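Local coordinates for protein STN1 (Saccharomyces cerevisiae, PDB 3KEY) that regulates telomere length and protects telomere ends, restraining telomerase loading through its interaction with CDC13, at residues S104-K108 and L109-T113; V136-F139 and K140-K144. All blocks are in the same frame, centred on the assembly; numbering follows the deposited sequence.

In the fold
Both contacts belong to the second of the two winged helix-turn-helix modules in this C-terminal piece of Stn1. Contact 1 comes first along the chain, where helix 90-108 ends and turns into strand 113-117, an outer strand of the sheet formed with 173-180 and 154-161. After that strand and helix 118-125, contact 2 occupies the middle of helix 132-149. Each contact is local and complete before the next begins, so they neither nest nor cross. The centres of contact 1 and contact 2 are about 15 Å apart, and the nearest atoms of contact 1 and contact 2 about 6 Å. Strand 173-180 touches side chains of both, and helix 90-108, which ends in contact 1, packs against contact 2.

Contact 1 (S104-K108 and L109-T113); sequences SVLMK and LQCYT
L109 folds back over the last turn of helix 90-108, its side chain lying beside that of V105 and pointing the same way. Its CB rests on the V105 carbonyl, and the next atom out, L109 CG, comes closest to it, 3.4 Å from V105 O. At the tip, L109 CD1 still touches that oxygen and also meets V105 CG2 at 3.9 Å. The torsion at L109 sets CG anti to its own carbonyl carbon (chi1 -69°), which carries the branch back along the helix. V105 answers with CG2, the methyl anti to its backbone N.

A second apolar pair forms one step further round. The methyl CD2 of L106 lies 3.8 Å from C111 CB and equally close to C111 SG, while L106 also packs on L176 of strand 173-180. The backbone beneath closes as a Schellman motif, with Q110 at positive phi. C111 N donates to L106 O at 2.9 Å in an almost straight bond (176°), and Q110 N reaches M107 O at 2.9 Å from above the carbonyl plane. L109 N makes only weak bonds, to V105 O and L106 O.

Beyond the turn, Q110 NE2 donates to Y112 OH at 3.1 Å, the hydroxyl tilted from the amide plane. The Y112 ring meets Y180 edge-to-face, and C111 O is hydrogen-bonded to Y180 OH, fastening the loop to strand 173-180. M107 O has a second partner in Y184 OH.

Two carbonyls of the final turn, those of L106 and M107, are thus taken up by backbone N-H groups of the turn, and M107 O by a tyrosine hydroxyl as well, while small apolar contacts cover the hydrogen-bonded end from one side.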
loop_
_atom_site.group_PDB
_atom_site.type_symbol
_atom_site.label_atom_id
_atom_site.label_comp_id
_atom_site.label_asym_id
_atom_site.label_seq_id
_atom_site.Cartn_x
_atom_site.Cartn_y
_atom_site.Cartn_z
ATOM N N SER A 104 -9.489 -14.651 -1.647
ATOM C CA SER A 104 -10.767 -15.241 -2.015
ATOM C C SER A 104 -10.697 -16.772 -2.136
ATOM O O SER A 104 -11.538 -17.481 -1.577
ATOM C CB SER A 104 -11.263 -14.627 -3.329
ATOM O OG SER A 104 -12.463 -15.251 -3.753
ATOM N N VAL A 105 -9.701 -17.281 -2.853
ATOM C CA VAL A 105 -9.579 -18.724 -3.010
ATOM C C VAL A 105 -9.217 -19.419 -1.691
ATOM O O VAL A 105 -9.743 -20.496 -1.393
ATOM C CB VAL A 105 -8.536 -19.109 -4.098
ATOM C CG1 VAL A 105 -7.137 -18.703 -3.671
ATOM C CG2 VAL A 105 -8.587 -20.609 -4.344
ATOM N N LEU A 106 -8.337 -18.809 -0.898
ATOM C CA LEU A 106 -7.952 -19.402 0.385
ATOM C C LEU A 106 -9.176 -19.572 1.285
ATOM O O LEU A 106 -9.338 -20.604 1.940
ATOM C CB LEU A 106 -6.897 -18.543 1.100
ATOM C CG LEU A 106 -5.479 -18.598 0.509
ATOM C CD1 LEU A 106 -4.557 -17.626 1.251
ATOM C CD2 LEU A 106 -4.942 -20.034 0.604
ATOM N N MET A 107 -10.037 -18.563 1.311
ATOM C CA MET A 107 -11.242 -18.625 2.119
ATOM C C MET A 107 -12.195 -19.708 1.606
ATOM O O MET A 107 -12.769 -20.453 2.395
ATOM C CB MET A 107 -11.948 -17.268 2.126
ATOM C CG MET A 107 -11.197 -16.187 2.885
ATOM S SD MET A 107 -12.161 -14.665 3.004
ATOM C CE MET A 107 -13.051 -14.974 4.477
ATOM N N LYS A 108 -12.352 -19.799 0.287
ATOM C CA LYS A 108 -13.237 -20.796 -0.315
ATOM C C LYS A 108 -12.778 -22.228 -0.050
ATOM O O LYS A 108 -13.576 -23.158 -0.110
ATOM C CB LYS A 108 -13.352 -20.562 -1.823
ATOM C CG LYS A 108 -14.183 -19.337 -2.198
ATOM C CD LYS A 108 -14.058 -19.032 -3.675
ATOM C CE LYS A 108 -14.784 -17.755 -4.037
ATOM N NZ LYS A 108 -14.691 -17.508 -5.502
ATOM N N LEU A 109 -11.494 -22.398 0.244
ATOM C CA LEU A 109 -10.935 -23.710 0.540
ATOM C C LEU A 109 -10.807 -23.885 2.048
ATOM O O LEU A 109 -10.328 -24.913 2.528
ATOM C CB LEU A 109 -9.552 -23.852 -0.105
ATOM C CG LEU A 109 -9.525 -23.919 -1.636
ATOM C CD1 LEU A 109 -8.096 -23.777 -2.126
ATOM C CD2 LEU A 109 -10.129 -25.240 -2.101
ATOM N N GLN A 110 -11.234 -22.864 2.784
ATOM C CA GLN A 110 -11.157 -22.861 4.237
ATOM C C GLN A 110 -9.741 -23.178 4.719
ATOM O O GLN A 110 -9.541 -24.011 5.615
ATOM C CB GLN A 110 -12.159 -23.857 4.840
ATOM C CG GLN A 110 -12.587 -23.475 6.259
ATOM C CD GLN A 110 -13.748 -24.311 6.798
ATOM O OE1 GLN A 110 -14.578 -24.817 6.039
ATOM N NE2 GLN A 110 -13.819 -24.433 8.120
ATOM N N CYS A 111 -8.761 -22.517 4.107
ATOM C CA CYS A 111 -7.357 -22.675 4.483
ATOM C C CYS A 111 -7.080 -21.737 5.662
ATOM O O CYS A 111 -7.450 -20.557 5.616
ATOM C CB CYS A 111 -6.436 -22.288 3.316
ATOM S SG CYS A 111 -4.646 -22.216 3.760
ATOM N N TYR A 112 -6.432 -22.254 6.706
ATOM C CA TYR A 112 -6.119 -21.449 7.889
ATOM C C TYR A 112 -4.737 -20.793 7.841
ATOM O O TYR A 112 -4.505 -19.760 8.484
ATOM C CB TYR A 112 -6.192 -22.306 9.159
ATOM C CG TYR A 112 -7.531 -22.952 9.376
ATOM C CD1 TYR A 112 -7.798 -24.226 8.875
ATOM C CD2 TYR A 112 -8.548 -22.279 10.050
ATOM C CE1 TYR A 112 -9.046 -24.815 9.041
ATOM C CE2 TYR A 112 -9.807 -22.860 10.222
ATOM C CZ TYR A 112 -10.044 -24.127 9.714
ATOM O OH TYR A 112 -11.273 -24.718 9.883
ATOM N N THR A 113 -3.824 -21.399 7.091
ATOM C CA THR A 113 -2.456 -20.895 6.977
ATOM C C THR A 113 -1.921 -21.171 5.578
ATOM O O THR A 113 -1.905 -22.318 5.127
ATOM C CB THR A 113 -1.520 -21.591 8.001
ATOM O OG1 THR A 113 -2.055 -21.439 9.319
ATOM C CG2 THR A 113 -0.128 -20.973 7.964
#

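Contact 2 (V136-F139 and K140-K144); sequences VDVF and KECLK
V136 and K140, one helical turn apart, run side by side in the same direction. The V136 methyl CG1 lies 3.7 Å from K140 CE and also touches K140 CD, so the aliphatic length of the lysine covers the valine. K140 leaves the helix with CG anti to its carbonyl carbon (chi1 -80°), passing V136 O, and then continues fully extended. Its ammonium ends near D137 without charged contact, K140 NZ lying 4.8 Å from D137 OD1; the opposite charges probably attract weakly. The stronger partner of D137 is K7, which forms a salt bridge with OD2.

A similar lean occurs on the buried side, where L143 CG rests 3.2 Å from F139 O, over the same carbonyl that accepts L143 N at 2.8 Å. On the far side of the F139/L143 row from V136 and K140, V138 CG1 approaches C142 SG at 4.3 Å. Four successive i to i+4 backbone bonds hold the side chains in this register; that from K140 N to V136 O is 2.9 Å long.

Further out, the fold fixes the helix on several sides. F139 packs on A99 of helix 90-108 and on I174, L176 and I159 of the sheet, while L143 bridges I103, L178 and W157. C142 settles on F96 and I103, and E141 meets M11 and L12 of helix 6-16.

This regular, mostly buried stretch of helix 132-149, packed against both helix 90-108 and an antiparallel three-stranded sheet, is the helix-on-sheet core characteristic of a winged helix-turn-helix domain, here the second of the pair in Stn1.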
loop_
_atom_site.group_PDB
_atom_site.type_symbol
_atom_site.label_atom_id
_atom_site.label_comp_id
_atom_site.label_asym_id
_atom_site.label_seq_id
_atom_site.Cartn_x
_atom_site.Cartn_y
_atom_site.Cartn_z
ATOM N N VAL A 136 3.059 -7.033 2.179
ATOM C CA VAL A 136 2.396 -7.082 3.474
ATOM C C VAL A 136 1.334 -5.982 3.567
ATOM O O VAL A 136 0.211 -6.236 3.984
ATOM C CB VAL A 136 3.407 -6.898 4.640
ATOM C CG1 VAL A 136 2.665 -6.638 5.948
ATOM C CG2 VAL A 136 4.284 -8.139 4.766
ATOM N N ASP A 137 1.672 -4.758 3.174
ATOM C CA ASP A 137 0.681 -3.695 3.276
ATOM C C ASP A 137 -0.496 -3.903 2.332
ATOM O O ASP A 137 -1.622 -3.551 2.665
ATOM C CB ASP A 137 1.327 -2.317 3.073
ATOM C CG ASP A 137 2.255 -1.940 4.231
ATOM O OD1 ASP A 137 2.053 -2.480 5.343
ATOM O OD2 ASP A 137 3.173 -1.112 4.043
ATOM N N VAL A 138 -0.258 -4.490 1.164
ATOM C CA VAL A 138 -1.371 -4.726 0.255
ATOM C C VAL A 138 -2.322 -5.767 0.864
ATOM O O VAL A 138 -3.542 -5.567 0.891
ATOM C CB VAL A 138 -0.882 -5.196 -1.141
ATOM C CG1 VAL A 138 -2.079 -5.603 -2.010
ATOM C CG2 VAL A 138 -0.113 -4.062 -1.817
ATOM N N PHE A 139 -1.766 -6.862 1.376
ATOM C CA PHE A 139 -2.598 -7.902 1.978
ATOM C C PHE A 139 -3.325 -7.422 3.237
ATOM O O PHE A 139 -4.481 -7.789 3.454
ATOM C CB PHE A 139 -1.776 -9.171 2.269
ATOM C CG PHE A 139 -1.663 -10.098 1.076
ATOM C CD1 PHE A 139 -0.694 -9.887 0.099
ATOM C CD2 PHE A 139 -2.573 -11.143 0.904
ATOM C CE1 PHE A 139 -0.631 -10.702 -1.037
ATOM C CE2 PHE A 139 -2.524 -11.964 -0.224
ATOM C CZ PHE A 139 -1.550 -11.743 -1.200
ATOM N N LYS A 140 -2.670 -6.594 4.053
ATOM C CA LYS A 140 -3.330 -6.069 5.248
ATOM C C LYS A 140 -4.596 -5.291 4.858
ATOM O O LYS A 140 -5.664 -5.483 5.450
ATOM C CB LYS A 140 -2.384 -5.157 6.042
ATOM C CG LYS A 140 -1.393 -5.911 6.927
ATOM C CD LYS A 140 -0.496 -4.965 7.725
ATOM C CE LYS A 140 0.373 -5.739 8.723
ATOM N NZ LYS A 140 1.286 -4.825 9.481
ATOM N N GLU A 141 -4.474 -4.413 3.865
ATOM C CA GLU A 141 -5.613 -3.626 3.401
ATOM C C GLU A 141 -6.738 -4.501 2.833
ATOM O O GLU A 141 -7.914 -4.272 3.118
ATOM C CB GLU A 141 -5.174 -2.621 2.338
ATOM C CG GLU A 141 -5.150 -1.198 2.827
ATOM C CD GLU A 141 -6.382 -0.852 3.657
ATOM O OE1 GLU A 141 -7.533 -0.949 3.151
ATOM O OE2 GLU A 141 -6.192 -0.486 4.824
ATOM N N CYS A 142 -6.382 -5.485 2.017
ATOM C CA CYS A 142 -7.389 -6.376 1.452
ATOM C C CYS A 142 -8.070 -7.185 2.552
ATOM O O CYS A 142 -9.291 -7.326 2.558
ATOM C CB CYS A 142 -6.758 -7.323 0.435
ATOM S SG CYS A 142 -6.184 -6.480 -1.039
ATOM N N LEU A 143 -7.283 -7.712 3.484
ATOM C CA LEU A 143 -7.848 -8.503 4.574
ATOM C C LEU A 143 -8.767 -7.648 5.435
ATOM O O LEU A 143 -9.813 -8.112 5.892
ATOM C CB LEU A 143 -6.723 -9.129 5.415
ATOM C CG LEU A 143 -6.035 -10.307 4.705
ATOM C CD1 LEU A 143 -4.732 -10.697 5.392
ATOM C CD2 LEU A 143 -7.007 -11.494 4.682
ATOM N N LYS A 144 -8.383 -6.393 5.637
ATOM C CA LYS A 144 -9.183 -5.459 6.426
ATOM C C LYS A 144 -10.548 -5.292 5.738
ATOM O O LYS A 144 -11.598 -5.349 6.385
ATOM C CB LYS A 144 -8.444 -4.119 6.516
ATOM C CG LYS A 144 -9.075 -3.052 7.398
ATOM C CD LYS A 144 -8.118 -1.848 7.541
ATOM C CE LYS A 144 -8.760 -0.696 8.320
ATOM N NZ LYS A 144 -7.822 0.446 8.592
#